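Local structure of mRNA transport regulator MTR2 (Candida albicans, 1Q42) at residues A38-L43 and S101-T106; Y58-G63 and Q90-W95; N65-S70 and I182-D187; G117-H122 and L170-N175; A125-D130 and S162-D167. The protein affects mRNA transport from the nucleus to the cytoplasm, has an NTF2-like fold and interacts with the export factor Mex67. One frame throughout, in Å; residues are numbered along the deposited sequence.

Interaction 1. Residues A38-L43 and S101-T106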
# COMPACT_ATOMS: atom_id res chain seq x y z
N ALA A 38 -0.84 -2.73 -6.32
CA ALA A 38 0.21 -3.66 -6.79
C ALA A 38 1.50 -3.52 -6.00
O ALA A 38 2.20 -4.52 -5.72
CB ALA A 38 0.47 -3.49 -8.32
N SER A 39 1.81 -2.30 -5.61
CA SER A 39 2.98 -1.99 -4.82
C SER A 39 2.88 -2.59 -3.40
O SER A 39 3.90 -2.94 -2.81
CB SER A 39 3.27 -0.49 -4.80
OG SER A 39 2.59 0.24 -3.78
N LEU A 40 1.67 -2.74 -2.87
CA LEU A 40 1.50 -3.44 -1.60
C LEU A 40 1.58 -4.95 -1.78
O LEU A 40 1.94 -5.65 -0.86
CB LEU A 40 0.17 -3.08 -0.93
CG LEU A 40 -0.10 -1.62 -0.59
CD1 LEU A 40 -1.47 -1.50 0.06
CD2 LEU A 40 1.02 -1.03 0.27
N ASP A 41 1.23 -5.42 -2.97
CA ASP A 41 1.12 -6.84 -3.27
C ASP A 41 2.38 -7.41 -3.93
O ASP A 41 2.39 -8.55 -4.37
CB ASP A 41 -0.05 -7.07 -4.23
CG ASP A 41 -1.39 -6.79 -3.61
OD1 ASP A 41 -1.49 -6.64 -2.36
OD2 ASP A 41 -2.39 -6.70 -4.34
N LEU A 42 3.44 -6.61 -3.97
CA LEU A 42 4.65 -6.96 -4.70
C LEU A 42 5.26 -8.29 -4.27
O LEU A 42 5.51 -8.52 -3.08
CB LEU A 42 5.69 -5.83 -4.54
CG LEU A 42 6.88 -5.81 -5.50
CD1 LEU A 42 6.41 -5.56 -6.93
CD2 LEU A 42 7.88 -4.75 -5.09
N LEU A 43 5.48 -9.17 -5.25
CA LEU A 43 6.14 -10.44 -5.02
C LEU A 43 7.65 -10.19 -5.01
O LEU A 43 8.17 -9.47 -5.86
CB LEU A 43 5.76 -11.44 -6.12
CG LEU A 43 6.32 -12.86 -6.06
CD1 LEU A 43 5.67 -13.70 -4.98
CD2 LEU A 43 6.14 -13.49 -7.44
N SER A 101 0.21 -10.28 0.09
CA SER A 101 -1.18 -9.86 -0.04
C SER A 101 -1.64 -9.85 -1.50
O SER A 101 -0.84 -9.74 -2.44
CB SER A 101 -1.35 -8.47 0.57
OG SER A 101 -0.44 -7.53 -0.01
N SER A 102 -2.96 -9.92 -1.67
CA SER A 102 -3.59 -9.77 -2.97
C SER A 102 -4.89 -8.96 -2.80
O SER A 102 -5.88 -9.46 -2.25
CB SER A 102 -3.88 -11.13 -3.57
OG SER A 102 -4.60 -11.02 -4.79
N HIS A 103 -4.85 -7.69 -3.22
CA HIS A 103 -5.98 -6.76 -3.15
C HIS A 103 -6.74 -6.78 -4.47
O HIS A 103 -6.15 -6.90 -5.55
CB HIS A 103 -5.49 -5.31 -2.97
CG HIS A 103 -4.94 -4.98 -1.61
ND1 HIS A 103 -3.63 -5.22 -1.25
CD2 HIS A 103 -5.52 -4.37 -0.54
CE1 HIS A 103 -3.43 -4.79 -0.01
NE2 HIS A 103 -4.56 -4.26 0.43
N GLN A 104 -8.06 -6.67 -4.39
CA GLN A 104 -8.92 -6.48 -5.54
C GLN A 104 -9.71 -5.19 -5.30
O GLN A 104 -10.48 -5.09 -4.35
CB GLN A 104 -9.86 -7.69 -5.68
CG GLN A 104 -10.79 -7.64 -6.88
CD GLN A 104 -11.75 -8.82 -6.92
OE1 GLN A 104 -11.41 -9.92 -6.49
NE2 GLN A 104 -12.95 -8.58 -7.43
N LEU A 105 -9.48 -4.19 -6.14
CA LEU A 105 -10.20 -2.92 -6.05
C LEU A 105 -11.67 -3.18 -6.40
O LEU A 105 -11.95 -3.85 -7.39
CB LEU A 105 -9.58 -1.91 -7.01
CG LEU A 105 -10.21 -0.52 -7.12
CD1 LEU A 105 -10.04 0.25 -5.85
CD2 LEU A 105 -9.59 0.29 -8.29
N THR A 106 -12.60 -2.71 -5.56
CA THR A 106 -14.02 -2.93 -5.85
C THR A 106 -14.89 -1.69 -6.09
O THR A 106 -15.92 -1.80 -6.76
CB THR A 106 -14.67 -3.84 -4.79
OG1 THR A 106 -14.44 -3.31 -3.48
CG2 THR A 106 -14.03 -5.25 -4.84
O HOH W 1 0.48 -10.71 -4.65
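A His-carboxylate hydrogen bond between His-103 and Asp-41 joins the end of helix 29-40 to the start of edge strand 101-113. Asp-41, the first residue to leave helical geometry, spends both carboxylate oxygens on the strand. Asp-41 OD1 accepts from His-103 ND1 at 2.8 Å on its syn side and from Ser-101 OG at 2.7 Å on its anti side. Asp-41 OD2 takes the backbone N of His-103 at 2.9 Å, and this bond is almost straight (179°). Three bonds therefore fix the rotation of the carboxylate. Its plane lies 17° from that of the imidazole, and OD1 meets the ring at its edge. In this NTF2-like fold the helix packs against the curved sheet, and the aspartate pins its C-terminal end to the outermost strand. The other ring nitrogen, His-103 NE2, bonds to Tyr-188 OH, so the imidazole is held at both nitrogens. Leu-40 adds an apolar contact: its CD1 comes obliquely to His-103 CE1 at 3.8 Å. Ser-101 OG also bonds to Arg-136, whose charge would probably help to stabilise the nearby carboxylate. A water donates to Asp-41 O at 2.9 Å and to Ser-101 O at 2.8 Å, bridging the two backbones.

Interaction 2. Residues Y58-G63 and Q90-W95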
# COMPACT_ATOMS: atom_id res chain seq x y z
N TYR A 58 13.58 -4.37 -1.58
CA TYR A 58 12.19 -4.82 -1.69
C TYR A 58 11.26 -3.93 -0.86
O TYR A 58 10.24 -3.45 -1.35
CB TYR A 58 12.04 -6.25 -1.20
CG TYR A 58 10.61 -6.74 -1.11
CD1 TYR A 58 9.86 -7.00 -2.25
CD2 TYR A 58 10.01 -6.94 0.13
CE1 TYR A 58 8.55 -7.43 -2.17
CE2 TYR A 58 8.69 -7.38 0.22
CZ TYR A 58 7.97 -7.64 -0.93
OH TYR A 58 6.67 -8.07 -0.88
N ALA A 59 11.60 -3.75 0.40
CA ALA A 59 10.75 -3.01 1.32
C ALA A 59 10.51 -1.57 0.86
O ALA A 59 9.41 -1.05 1.03
CB ALA A 59 11.33 -3.05 2.72
N THR A 60 11.53 -0.93 0.26
CA THR A 60 11.38 0.46 -0.18
C THR A 60 10.45 0.63 -1.38
O THR A 60 10.06 1.74 -1.71
CB THR A 60 12.75 1.14 -0.45
OG1 THR A 60 13.47 0.42 -1.45
CG2 THR A 60 13.63 1.09 0.78
N GLN A 61 10.08 -0.46 -2.04
CA GLN A 61 9.11 -0.42 -3.13
C GLN A 61 7.67 -0.54 -2.66
O GLN A 61 6.76 -0.30 -3.43
CB GLN A 61 9.38 -1.53 -4.13
CG GLN A 61 10.74 -1.45 -4.79
CD GLN A 61 10.98 -2.63 -5.69
OE1 GLN A 61 10.39 -2.73 -6.77
NE2 GLN A 61 11.85 -3.54 -5.25
N LEU A 62 7.47 -0.93 -1.40
CA LEU A 62 6.11 -1.13 -0.86
C LEU A 62 5.49 0.24 -0.64
O LEU A 62 6.09 1.09 0.02
CB LEU A 62 6.15 -1.91 0.46
CG LEU A 62 6.79 -3.31 0.41
CD1 LEU A 62 6.96 -3.84 1.80
CD2 LEU A 62 6.00 -4.27 -0.45
N GLY A 63 4.32 0.49 -1.22
CA GLY A 63 3.71 1.80 -1.12
C GLY A 63 4.60 2.93 -1.62
O GLY A 63 4.66 4.01 -1.03
N GLN A 90 8.56 3.83 8.40
CA GLN A 90 7.88 3.05 9.42
C GLN A 90 6.74 2.21 8.82
O GLN A 90 6.57 1.05 9.21
CB GLN A 90 7.34 3.94 10.52
CG GLN A 90 8.39 4.45 11.44
CD GLN A 90 7.81 5.25 12.55
OE1 GLN A 90 7.01 4.75 13.34
NE2 GLN A 90 8.14 6.52 12.59
N PHE A 91 5.98 2.78 7.89
CA PHE A 91 4.91 2.01 7.23
C PHE A 91 5.48 0.84 6.46
O PHE A 91 4.95 -0.28 6.52
CB PHE A 91 4.06 2.85 6.28
CG PHE A 91 3.13 2.03 5.45
CD1 PHE A 91 1.95 1.56 6.00
CD2 PHE A 91 3.46 1.67 4.16
CE1 PHE A 91 1.11 0.74 5.26
CE2 PHE A 91 2.62 0.85 3.43
CZ PHE A 91 1.45 0.39 3.99
N GLN A 92 6.57 1.07 5.74
CA GLN A 92 7.15 0.00 4.93
C GLN A 92 7.64 -1.13 5.81
O GLN A 92 7.47 -2.31 5.47
CB GLN A 92 8.30 0.53 4.06
CG GLN A 92 7.81 1.27 2.83
CD GLN A 92 8.89 2.06 2.10
OE1 GLN A 92 9.95 2.36 2.65
NE2 GLN A 92 8.61 2.41 0.85
N LYS A 93 8.21 -0.78 6.96
CA LYS A 93 8.70 -1.80 7.90
C LYS A 93 7.54 -2.61 8.51
O LYS A 93 7.67 -3.81 8.79
CB LYS A 93 9.52 -1.14 9.00
CG LYS A 93 10.88 -0.67 8.55
CD LYS A 93 11.66 -0.06 9.73
CE LYS A 93 12.67 -1.01 10.33
NZ LYS A 93 13.74 -0.28 11.08
N LYS A 94 6.41 -1.94 8.71
CA LYS A 94 5.22 -2.59 9.26
C LYS A 94 4.62 -3.51 8.23
O LYS A 94 4.24 -4.64 8.54
CB LYS A 94 4.16 -1.55 9.65
CG LYS A 94 4.36 -0.95 11.02
CD LYS A 94 3.40 0.23 11.26
CE LYS A 94 2.75 0.15 12.62
NZ LYS A 94 3.70 0.51 13.71
N TRP A 95 4.48 -3.00 7.01
CA TRP A 95 3.80 -3.75 5.92
C TRP A 95 4.63 -4.96 5.51
O TRP A 95 4.08 -6.02 5.18
CB TRP A 95 3.50 -2.82 4.71
CG TRP A 95 2.63 -3.49 3.71
CD1 TRP A 95 3.00 -3.99 2.50
CD2 TRP A 95 1.24 -3.79 3.86
NE1 TRP A 95 1.92 -4.59 1.89
CE2 TRP A 95 0.83 -4.47 2.70
CE3 TRP A 95 0.28 -3.53 4.85
CZ2 TRP A 95 -0.50 -4.90 2.50
CZ3 TRP A 95 -1.03 -3.96 4.66
CH2 TRP A 95 -1.41 -4.64 3.49
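Gln-92 reaches from helix 87-96 to the type I beta turn Ala-59 to Leu-62, next to helix 55-59. This joins two helical parts of the NTF2-like fold. Gln-92 CG lies anti to the carbonyl carbon (chi1 -79°) and the chain is extended beyond it, which sends the amide across to the turn. Gln-92 CB starts 3.6 Å from Ala-59 O. Gln-92 CG comes within 3.3 Å of both Ala-59 O and Leu-62 O. Gln-92 CD keeps beside Ala-59 O. At the tip, Gln-92 OE1 faces Thr-60 CA at 3.7 Å, while Gln-92 NE2 donates to Leu-62 O at 3.0 Å. The N-H...O angle of that bond is 160°. The acceptor lies close to the amide plane of Gln-92, but the donor is tilted 17° from the carbonyl plane of Leu-62. Ala-59 O also accepts the backbone N of Leu-62 within the turn. One helical turn after Gln-92, Trp-95 meets the side chain of Leu-62 at about a right angle. The indole NH of Trp-95 is used by Leu-40 O, and Tyr-188 meets the indole edge-to-face. Leu-62 CD1 touches the edge of the indole, 4.0 Å from Trp-95 CD1.

Interaction 3. Residues N65-S70 and I182-D187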
# COMPACT_ATOMS: atom_id res chain seq x y z
N ASN A 65 4.52 5.13 -3.82
CA ASN A 65 3.94 6.44 -4.14
C ASN A 65 3.72 7.35 -2.92
O ASN A 65 3.35 8.52 -3.07
CB ASN A 65 2.65 6.28 -4.93
CG ASN A 65 2.86 5.66 -6.30
OD1 ASN A 65 2.34 4.58 -6.57
ND2 ASN A 65 3.62 6.33 -7.16
N LEU A 66 3.94 6.82 -1.72
CA LEU A 66 3.85 7.62 -0.51
C LEU A 66 4.96 8.65 -0.49
O LEU A 66 6.08 8.37 -0.89
CB LEU A 66 3.97 6.74 0.72
CG LEU A 66 2.80 5.81 1.02
CD1 LEU A 66 3.23 4.75 2.04
CD2 LEU A 66 1.60 6.61 1.54
N LYS A 67 4.64 9.85 -0.01
CA LYS A 67 5.65 10.85 0.30
C LYS A 67 6.37 10.47 1.59
O LYS A 67 5.79 9.89 2.50
CB LYS A 67 5.01 12.24 0.44
CG LYS A 67 4.53 12.81 -0.87
CD LYS A 67 4.13 14.27 -0.75
CE LYS A 67 3.53 14.77 -2.04
NZ LYS A 67 3.35 16.25 -2.06
N ARG A 68 7.66 10.81 1.66
CA ARG A 68 8.45 10.57 2.85
C ARG A 68 7.76 11.10 4.12
O ARG A 68 7.74 10.41 5.14
CB ARG A 68 9.86 11.18 2.68
CG ARG A 68 10.91 10.53 3.53
CD ARG A 68 12.13 9.93 2.80
NE ARG A 68 11.81 8.82 1.89
CZ ARG A 68 11.52 7.54 2.25
NH1 ARG A 68 11.46 7.15 3.52
NH2 ARG A 68 11.28 6.65 1.30
N SER A 69 7.13 12.27 4.02
CA SER A 69 6.47 12.93 5.16
C SER A 69 4.94 12.84 5.12
O SER A 69 4.24 13.71 5.67
CB SER A 69 6.89 14.39 5.21
OG SER A 69 6.32 15.14 4.15
N SER A 70 4.42 11.82 4.46
CA SER A 70 2.97 11.61 4.43
C SER A 70 2.42 11.33 5.83
O SER A 70 3.15 10.83 6.70
CB SER A 70 2.61 10.46 3.49
OG SER A 70 3.41 9.33 3.73
N ILE A 182 3.76 11.12 -4.41
CA ILE A 182 2.60 11.99 -4.60
C ILE A 182 1.51 11.88 -3.53
O ILE A 182 0.67 12.77 -3.41
CB ILE A 182 1.97 11.76 -5.99
CG1 ILE A 182 1.60 10.29 -6.20
CG2 ILE A 182 2.92 12.25 -7.09
CD1 ILE A 182 0.78 10.04 -7.41
N ILE A 183 1.52 10.81 -2.74
CA ILE A 183 0.49 10.64 -1.71
C ILE A 183 0.87 11.41 -0.44
O ILE A 183 1.89 11.13 0.18
CB ILE A 183 0.26 9.15 -1.39
CG1 ILE A 183 -0.17 8.39 -2.66
CG2 ILE A 183 -0.80 9.01 -0.28
CD1 ILE A 183 -0.21 6.87 -2.53
N ASN A 184 0.04 12.41 -0.08
CA ASN A 184 0.22 13.24 1.11
C ASN A 184 -0.31 12.62 2.39
O ASN A 184 0.18 12.90 3.47
CB ASN A 184 -0.48 14.59 0.93
CG ASN A 184 -0.00 15.31 -0.33
OD1 ASN A 184 -0.72 15.37 -1.34
ND2 ASN A 184 1.23 15.78 -0.29
N SER A 185 -1.34 11.80 2.26
CA SER A 185 -1.89 11.10 3.42
C SER A 185 -2.56 9.80 3.00
O SER A 185 -3.12 9.71 1.91
CB SER A 185 -2.87 11.99 4.20
OG SER A 185 -4.06 12.26 3.49
N MET A 186 -2.44 8.79 3.86
CA MET A 186 -3.05 7.48 3.66
C MET A 186 -3.67 7.02 4.97
O MET A 186 -3.02 7.02 6.02
CB MET A 186 -2.05 6.43 3.18
CG MET A 186 -2.63 5.00 3.10
SD MET A 186 -1.46 3.82 2.47
CE MET A 186 -0.38 3.64 3.85
N ASP A 187 -4.95 6.67 4.90
CA ASP A 187 -5.69 6.07 5.99
C ASP A 187 -6.13 4.70 5.47
O ASP A 187 -6.99 4.62 4.61
CB ASP A 187 -6.87 6.99 6.35
CG ASP A 187 -7.95 6.32 7.16
OD1 ASP A 187 -7.67 5.40 7.96
OD2 ASP A 187 -9.14 6.67 7.07
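Asn-65 O is gripped by two successive backbone amides. Ile-183 N donates to Asn-65 O at 2.9 Å in a nearly straight bond (170°). Ile-182 N donates to Asn-65 O at 3.0 Å and is more bent. The two donors come from opposite faces of the carbonyl plane. The return bond runs from Lys-67 N to Ile-183 O at 3.0 Å, in the carbonyl plane and on a lone pair. The bonds of Ile-183 N and Ile-183 O make the parallel bridge of Leu-66 with Ile-183. This is where short strand 66-67 meets the start of strand 183-192, a central strand of the NTF2-like sheet. Both segments then turn a corner. Residues Lys-67 to Ser-70 form a type I beta turn, in which Lys-67 O accepts both the N and the OG of Ser-70. Asn-184 and Ser-185 form a classic beta bulge opposite Val-171. On the face of Leu-66 and Ile-183 the contact is apolar. Leu-66 CD2 lies 3.9 Å from Ile-183 CG2 and 4.0 Å from Met-186 CB. Phe-91 of helix 87-96 covers Leu-66 and Met-186, while Phe-36 of helix 29-40 packs on Ile-183. Lys-67, extended beyond CG, runs beside Asn-184, both pointing the same way. Lys-67 CG passes 3.3 Å from Ile-183 O. Its NZ forms a salt bridge with Asp-173.

Interaction 4. Residues G117-H122 and L170-N175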
# COMPACT_ATOMS: atom_id res chain seq x y z
N GLY A 117 -4.36 21.92 -5.08
CA GLY A 117 -3.53 21.07 -5.91
C GLY A 117 -3.52 19.60 -5.49
O GLY A 117 -2.61 18.86 -5.84
N THR A 118 -4.55 19.17 -4.75
CA THR A 118 -4.69 17.77 -4.34
C THR A 118 -6.09 17.25 -4.63
O THR A 118 -7.06 18.00 -4.70
CB THR A 118 -4.44 17.59 -2.82
OG1 THR A 118 -5.45 18.27 -2.06
CG2 THR A 118 -3.13 18.24 -2.36
N PHE A 119 -6.20 15.94 -4.79
CA PHE A 119 -7.52 15.33 -4.70
C PHE A 119 -7.61 14.34 -3.55
O PHE A 119 -6.60 13.79 -3.10
CB PHE A 119 -7.97 14.72 -6.03
CG PHE A 119 -7.09 13.65 -6.54
CD1 PHE A 119 -7.39 12.33 -6.32
CD2 PHE A 119 -5.95 13.96 -7.27
CE1 PHE A 119 -6.56 11.32 -6.81
CE2 PHE A 119 -5.12 12.96 -7.75
CZ PHE A 119 -5.44 11.64 -7.52
N VAL A 120 -8.82 14.20 -3.03
CA VAL A 120 -9.17 13.16 -2.06
C VAL A 120 -9.77 11.98 -2.80
O VAL A 120 -10.68 12.15 -3.60
CB VAL A 120 -10.23 13.65 -1.09
CG1 VAL A 120 -10.76 12.50 -0.22
CG2 VAL A 120 -9.70 14.75 -0.24
N VAL A 121 -9.32 10.77 -2.49
CA VAL A 121 -9.89 9.56 -3.08
C VAL A 121 -10.25 8.59 -1.98
O VAL A 121 -9.43 8.30 -1.12
CB VAL A 121 -8.87 8.82 -3.97
CG1 VAL A 121 -9.52 7.59 -4.61
CG2 VAL A 121 -8.34 9.71 -4.99
N HIS A 122 -11.48 8.09 -2.01
CA HIS A 122 -11.89 7.00 -1.14
C HIS A 122 -12.05 5.75 -1.99
O HIS A 122 -12.65 5.80 -3.06
CB HIS A 122 -13.22 7.34 -0.47
CG HIS A 122 -13.86 6.17 0.21
ND1 HIS A 122 -14.77 5.35 -0.43
CD2 HIS A 122 -13.68 5.65 1.44
CE1 HIS A 122 -15.13 4.38 0.39
NE2 HIS A 122 -14.50 4.55 1.54
N LEU A 170 -7.09 8.44 0.60
CA LEU A 170 -5.83 9.06 0.20
C LEU A 170 -6.06 10.54 -0.09
O LEU A 170 -7.12 10.92 -0.59
CB LEU A 170 -5.32 8.40 -1.09
CG LEU A 170 -5.00 6.90 -1.13
CD1 LEU A 170 -4.44 6.53 -2.54
CD2 LEU A 170 -4.08 6.46 -0.05
N VAL A 171 -5.09 11.38 0.22
CA VAL A 171 -5.02 12.73 -0.32
C VAL A 171 -3.74 12.75 -1.17
O VAL A 171 -2.66 12.50 -0.66
CB VAL A 171 -4.99 13.79 0.77
CG1 VAL A 171 -5.00 15.18 0.14
CG2 VAL A 171 -6.18 13.63 1.72
N VAL A 172 -3.89 13.01 -2.47
CA VAL A 172 -2.83 12.81 -3.44
C VAL A 172 -2.64 14.06 -4.29
O VAL A 172 -3.61 14.73 -4.60
CB VAL A 172 -3.16 11.63 -4.41
CG1 VAL A 172 -1.94 11.25 -5.25
CG2 VAL A 172 -3.68 10.42 -3.64
N ASP A 173 -1.40 14.36 -4.66
CA ASP A 173 -1.13 15.48 -5.56
C ASP A 173 -1.84 15.24 -6.90
O ASP A 173 -1.97 14.10 -7.34
CB ASP A 173 0.38 15.62 -5.81
CG ASP A 173 1.12 16.27 -4.65
OD1 ASP A 173 0.48 16.66 -3.65
OD2 ASP A 173 2.36 16.43 -4.65
N GLU A 174 -2.25 16.34 -7.55
CA GLU A 174 -3.03 16.31 -8.80
C GLU A 174 -2.51 15.38 -9.90
O GLU A 174 -3.28 14.66 -10.54
CB GLU A 174 -3.07 17.72 -9.40
CG GLU A 174 -4.27 18.56 -9.00
CD GLU A 174 -4.21 19.94 -9.61
OE1 GLU A 174 -3.12 20.34 -10.08
OE2 GLU A 174 -5.26 20.63 -9.63
N ASN A 175 -1.20 15.44 -10.15
CA ASN A 175 -0.60 14.71 -11.26
C ASN A 175 -0.34 13.27 -10.86
O ASN A 175 0.74 12.91 -10.38
CB ASN A 175 0.68 15.41 -11.73
CG ASN A 175 0.39 16.77 -12.34
OD1 ASN A 175 1.08 17.75 -12.06
ND2 ASN A 175 -0.64 16.84 -13.18
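Strands 118-122 and 170-173 run antiparallel, with axes 4.6 Å apart and directions at 152°, and pair through two hydrogen-bonded pairs, Phe-119 with Val-172 and Val-121 with Leu-170. Phe-119 N donates to Val-172 O at 2.9 Å, and the reverse bond has the same length. Beyond the strand ends, Glu-174 N bonds to Gly-117 O at 3.1 Å; this donor stands above the carbonyl plane. Phe-119 has the largest share of the contact. Its CG sits between the backbone N and the carbonyl carbon (chi1 60°), which lays the ring alongside Val-172. Val-172 CB lies over one face, toward the rim, 4.2 Å from the centroid of the Phe-119 ring in a CH-pi contact. The ring reaches on to the backbone, with Phe-119 CE2 3.4 Å from Asp-173 O. Leu-29 and Phe-32 of helix 29-40 pack on this side, which faces the concave interior of the NTF2-like sheet. On the other face, Val-120 and Val-171 form a non-hydrogen-bonded pair, and their CG2 atoms meet at 4.2 Å. Thr-118 OG1 rests 3.8 Å from Val-171 CG1 and bonds to Thr-116. Backbone bonds set the register, while apolar side chains meet on both faces and the side of Phe-119 and Val-172 is covered by helix 29-40.

Interaction 5. Residues A125-D130 and S162-D167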
# COMPACT_ATOMS: atom_id res chain seq x y z
N ALA A 125 -11.76 -2.16 -1.16
CA ALA A 125 -11.20 -3.36 -1.81
C ALA A 125 -11.47 -4.55 -0.91
O ALA A 125 -11.90 -4.39 0.25
CB ALA A 125 -9.70 -3.20 -2.04
N LYS A 126 -11.24 -5.73 -1.46
CA LYS A 126 -11.03 -6.93 -0.65
C LYS A 126 -9.58 -7.36 -0.75
O LYS A 126 -8.94 -7.15 -1.77
CB LYS A 126 -11.96 -8.07 -1.00
CG LYS A 126 -12.10 -8.44 -2.44
CD LYS A 126 -13.40 -9.23 -2.64
CE LYS A 126 -13.54 -9.66 -4.09
NZ LYS A 126 -14.54 -10.73 -4.27
N VAL A 127 -9.06 -7.90 0.33
CA VAL A 127 -7.67 -8.34 0.38
C VAL A 127 -7.60 -9.68 1.07
O VAL A 127 -8.32 -9.93 2.02
CB VAL A 127 -6.73 -7.29 1.05
CG1 VAL A 127 -7.03 -7.11 2.52
CG2 VAL A 127 -5.26 -7.67 0.90
N ARG A 128 -6.72 -10.55 0.57
CA ARG A 128 -6.41 -11.78 1.26
C ARG A 128 -4.91 -11.98 1.35
O ARG A 128 -4.14 -11.29 0.66
CB ARG A 128 -7.08 -12.98 0.61
CG ARG A 128 -6.90 -13.12 -0.86
CD ARG A 128 -7.92 -14.11 -1.42
NE ARG A 128 -7.72 -14.36 -2.84
CZ ARG A 128 -8.51 -15.14 -3.57
NH1 ARG A 128 -9.57 -15.73 -3.03
NH2 ARG A 128 -8.26 -15.30 -4.86
N PHE A 129 -4.52 -12.91 2.20
CA PHE A 129 -3.11 -13.10 2.55
C PHE A 129 -2.68 -14.54 2.46
O PHE A 129 -3.47 -15.47 2.66
CB PHE A 129 -2.82 -12.59 3.97
CG PHE A 129 -3.09 -11.14 4.16
CD1 PHE A 129 -2.06 -10.20 3.99
CD2 PHE A 129 -4.35 -10.69 4.54
CE1 PHE A 129 -2.32 -8.86 4.16
CE2 PHE A 129 -4.60 -9.35 4.72
CZ PHE A 129 -3.57 -8.43 4.54
N ASP A 130 -1.40 -14.71 2.15
CA ASP A 130 -0.74 -16.01 2.04
C ASP A 130 -0.75 -16.73 3.39
O ASP A 130 -0.28 -16.20 4.39
CB ASP A 130 0.70 -15.77 1.57
CG ASP A 130 1.44 -17.03 1.20
OD1 ASP A 130 0.81 -18.08 0.98
OD2 ASP A 130 2.69 -17.04 1.08
N SER A 162 -8.98 -16.25 3.65
CA SER A 162 -10.29 -15.60 3.56
C SER A 162 -10.16 -14.10 3.26
O SER A 162 -9.17 -13.46 3.64
CB SER A 162 -11.06 -15.79 4.86
OG SER A 162 -11.29 -17.18 5.12
N TRP A 163 -11.18 -13.56 2.60
CA TRP A 163 -11.25 -12.13 2.29
C TRP A 163 -11.44 -11.25 3.54
O TRP A 163 -12.32 -11.53 4.40
CB TRP A 163 -12.39 -11.82 1.32
CG TRP A 163 -12.22 -12.33 -0.12
CD1 TRP A 163 -13.02 -13.24 -0.76
CD2 TRP A 163 -11.23 -11.92 -1.08
NE1 TRP A 163 -12.58 -13.42 -2.05
CE2 TRP A 163 -11.48 -12.63 -2.27
CE3 TRP A 163 -10.13 -11.05 -1.05
CZ2 TRP A 163 -10.69 -12.49 -3.42
CZ3 TRP A 163 -9.36 -10.90 -2.21
CH2 TRP A 163 -9.64 -11.62 -3.36
N PHE A 164 -10.60 -10.22 3.61
CA PHE A 164 -10.75 -9.09 4.50
C PHE A 164 -11.39 -7.98 3.68
O PHE A 164 -11.18 -7.90 2.49
CB PHE A 164 -9.39 -8.51 4.92
CG PHE A 164 -8.61 -9.36 5.88
CD1 PHE A 164 -8.22 -8.84 7.09
CD2 PHE A 164 -8.18 -10.63 5.54
CE1 PHE A 164 -7.44 -9.58 7.98
CE2 PHE A 164 -7.42 -11.38 6.42
CZ PHE A 164 -7.05 -10.85 7.64
N GLY A 165 -12.12 -7.09 4.35
CA GLY A 165 -12.54 -5.85 3.75
C GLY A 165 -11.57 -4.75 4.13
O GLY A 165 -11.09 -4.71 5.25
N VAL A 166 -11.31 -3.85 3.18
CA VAL A 166 -10.44 -2.70 3.39
C VAL A 166 -11.08 -1.41 2.84
O VAL A 166 -11.68 -1.41 1.78
CB VAL A 166 -9.08 -2.88 2.68
CG1 VAL A 166 -8.16 -1.68 3.02
CG2 VAL A 166 -8.42 -4.14 3.10
N ASP A 167 -10.95 -0.32 3.60
CA ASP A 167 -11.30 1.02 3.11
C ASP A 167 -10.05 1.87 3.19
O ASP A 167 -9.31 1.80 4.18
CB ASP A 167 -12.38 1.65 4.01
CG ASP A 167 -13.79 1.48 3.47
OD1 ASP A 167 -14.00 0.70 2.50
OD2 ASP A 167 -14.78 2.05 4.01
O HOH W 2 -6.49 -13.99 3.98
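Val-127 packs on Val-166 and Phe-164 on the buried face of the sheet. Val-127 CG1 lies a tight 3.3 Å from Val-166 CG2 and 3.6 Å from Phe-164 CB. The edge of the Phe-129 ring points at the face of Phe-164 in a T-shaped pair, with centroids 5.1 Å apart and planes at 77°. Phe-190 extends this aromatic group. The backbones form an antiparallel ladder within the NTF2-like sheet. Ala-125 pairs with Val-166 and Val-127 with Phe-164, each by two hydrogen bonds. On the opposite face the Trp-163 indole is sandwiched between two cationic chains. The guanidinium of Arg-128 lies flat on one side, centres 4.1 Å apart and planes 6° apart, with CD over the six-membered ring. Lys-126 runs extended across the other side. Lys-126 CG sits 3.7 Å from the centroid of the six-membered ring of Trp-163, and NZ makes an off-centre cation-pi contact with the five-membered ring. Beside Arg-128, a water accepts from Phe-129 N at 2.9 Å and donates to Ser-162 O at 2.8 Å.

From the N terminus, helix 29-40 leads into residues 38-43, which interaction 1 joins to strand 101-113. Interaction 2 lies wholly within that loop and ties the turn at 58-63 to helix 87-96. The two touch through Leu-40 O and Trp-95 NE1. Interaction 3 starts at 65-70 and closes only at 182-187, so it crosses interactions 1 and 2 along the chain. It encloses interactions 4 and 5. Both of these join strands 118-129 and 164-173, interaction 5 within interaction 4, with centres about 24 Å apart. Interaction 3 meets interaction 4 through Lys-67 and Asp-173, while interaction 5 borders interaction 1 through strand 101-113. Interaction 1 ties helix 29-40 to the sheet; interactions 3 to 5 join strands.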